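Local coordinates for Nitrate/nitrite binding protein NrtA (Synechocystis sp., PDB 2G29), which binds nitrate as the periplasmic solute-binding component of an ABC transporter that takes up nitrate and probably also nitrite, at residues 362-365 and 366-370. Sequence-based numbering, arbitrary orientation.
Sequences NRED and LWREA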
loop_
_atom_site.group_PDB
_atom_site.type_symbol
_atom_site.label_atom_id
_atom_site.label_comp_id
_atom_site.label_asym_id
_atom_site.label_seq_id
_atom_site.Cartn_x
_atom_site.Cartn_y
_atom_site.Cartn_z
ATOM N N ASN A 362 7.426 -14.299 0.551
ATOM C CA ASN A 362 6.572 -14.096 1.711
ATOM C C ASN A 362 7.129 -14.832 2.924
ATOM O O ASN A 362 7.344 -16.038 2.875
ATOM C CB ASN A 362 5.135 -14.566 1.380
ATOM C CG ASN A 362 4.186 -14.370 2.535
ATOM O OD1 ASN A 362 4.316 -15.031 3.581
ATOM N ND2 ASN A 362 3.225 -13.456 2.368
ATOM N N ARG A 363 7.385 -14.077 4.000
ATOM C CA ARG A 363 7.923 -14.704 5.197
ATOM C C ARG A 363 6.935 -14.662 6.351
ATOM O O ARG A 363 7.272 -14.214 7.474
ATOM C CB ARG A 363 9.251 -14.052 5.605
ATOM C CG ARG A 363 10.363 -14.223 4.542
ATOM C CD ARG A 363 10.561 -15.682 4.147
ATOM N NE ARG A 363 10.945 -16.511 5.291
ATOM C CZ ARG A 363 12.178 -16.600 5.785
ATOM N NH1 ARG A 363 13.185 -15.934 5.238
ATOM N NH2 ARG A 363 12.391 -17.340 6.878
ATOM N N GLU A 364 5.713 -15.115 6.075
ATOM C CA GLU A 364 4.691 -15.216 7.133
ATOM C C GLU A 364 5.221 -16.116 8.264
ATOM O O GLU A 364 4.718 -16.033 9.396
ATOM C CB GLU A 364 3.367 -15.759 6.551
ATOM C CG GLU A 364 3.454 -17.178 5.938
ATOM C CD GLU A 364 3.346 -18.265 6.971
ATOM O OE1 GLU A 364 2.512 -18.141 7.892
ATOM O OE2 GLU A 364 4.054 -19.291 6.814
ATOM N N ASP A 365 6.172 -16.990 7.956
ATOM C CA ASP A 365 6.771 -17.849 8.991
ATOM C C ASP A 365 7.521 -16.973 10.006
ATOM O O ASP A 365 7.430 -17.220 11.210
ATOM C CB ASP A 365 7.725 -18.906 8.394
ATOM C CG ASP A 365 8.873 -18.300 7.584
ATOM O OD1 ASP A 365 8.639 -17.411 6.740
ATOM O OD2 ASP A 365 10.021 -18.750 7.802
ATOM N N LEU A 366 8.258 -15.964 9.546
ATOM C CA LEU A 366 8.948 -15.033 10.451
ATOM C C LEU A 366 7.905 -14.218 11.234
ATOM O O LEU A 366 8.111 -13.901 12.415
ATOM C CB LEU A 366 9.884 -14.102 9.650
ATOM C CG LEU A 366 11.036 -14.823 8.960
ATOM C CD1 LEU A 366 11.979 -13.845 8.305
ATOM C CD2 LEU A 366 11.824 -15.605 10.046
ATOM N N TRP A 367 6.772 -13.882 10.601
ATOM C CA TRP A 367 5.746 -13.133 11.291
ATOM C C TRP A 367 5.193 -13.962 12.441
ATOM O O TRP A 367 5.069 -13.456 13.568
ATOM C CB TRP A 367 4.633 -12.706 10.302
ATOM C CG TRP A 367 3.611 -11.741 10.887
ATOM C CD1 TRP A 367 3.575 -10.386 10.698
ATOM C CD2 TRP A 367 2.485 -12.057 11.735
ATOM N NE1 TRP A 367 2.515 -9.834 11.371
ATOM C CE2 TRP A 367 1.821 -10.835 12.004
ATOM C CE3 TRP A 367 1.973 -13.248 12.284
ATOM C CZ2 TRP A 367 0.663 -10.759 12.805
ATOM C CZ3 TRP A 367 0.824 -13.181 13.082
ATOM C CH2 TRP A 367 0.179 -11.939 13.331
ATOM N N ARG A 368 4.864 -15.230 12.183
ATOM C CA ARG A 368 4.348 -16.087 13.262
ATOM C C ARG A 368 5.367 -16.265 14.379
ATOM O O ARG A 368 4.973 -16.302 15.556
ATOM C CB ARG A 368 3.917 -17.453 12.715
ATOM C CG ARG A 368 2.585 -17.415 11.965
ATOM C CD ARG A 368 2.160 -18.842 11.541
ATOM N NE ARG A 368 2.913 -19.329 10.391
ATOM C CZ ARG A 368 3.678 -20.412 10.390
ATOM N NH1 ARG A 368 3.805 -21.158 11.498
ATOM N NH2 ARG A 368 4.351 -20.746 9.295
ATOM N N GLU A 369 6.654 -16.374 14.047
ATOM C CA GLU A 369 7.657 -16.534 15.109
ATOM C C GLU A 369 7.713 -15.291 15.974
ATOM O O GLU A 369 7.786 -15.385 17.209
ATOM C CB GLU A 369 9.022 -16.847 14.504
ATOM C CG GLU A 369 9.055 -18.298 13.994
ATOM C CD GLU A 369 10.113 -18.568 12.952
ATOM O OE1 GLU A 369 11.090 -17.790 12.863
ATOM O OE2 GLU A 369 9.966 -19.583 12.219
ATOM N N ALA A 370 7.630 -14.116 15.358
ATOM C CA ALA A 370 7.660 -12.886 16.133
ATOM C C ALA A 370 6.399 -12.711 16.960
ATOM O O ALA A 370 6.467 -12.260 18.106
ATOM C CB ALA A 370 7.847 -11.694 15.178
HETATM O O HOH W 1 11.128 -19.923 9.885
#
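L366 lies over one face of the R363 guanidinium in the first turn of helix 364-373, where R363 is the N-cap residue; its CD1 sits 3.7 Å above the centre of the group. A branched aliphatic residue suits this weakly hydrated face, as the edge is left to a carboxylate. The R363 chain, bent at chi2 and chi3, curls forward over the first turn, and its NE and NH2 pair with OD1 and OD2 of D365, each at 2.9 Å and close to the guanidinium plane. Aspartate is short enough to be gripped side-on here, and acidic residues in a first turn are likely to be favoured by the helix N-terminus. L366 and R363 also touch L118 of strand 115-120, packing the helix start against that sheet.

E364 and R368 lie side by side, one turn apart, and meet at their polar ends in an i to i+4 salt bridge. R368 NE donates to E364 OE1 at 2.8 Å and NH2 to OE2 at 2.9 Å, both nearly straight, from the syn side but tilted out of the carboxylate plane. E364 reaches them because its CG stands between backbone N and carbonyl carbon (chi1 61°) and the chain folds again at chi2. OE1 also bonds to Y329 OH. With an alanine in place of R368, the buried carboxylate would probably lack its charge partner and be freer to turn about Y329. Beyond this pair, one water donates 2.6 Å bonds to both D365 OD2 and E369 OE2, bridging two like charges.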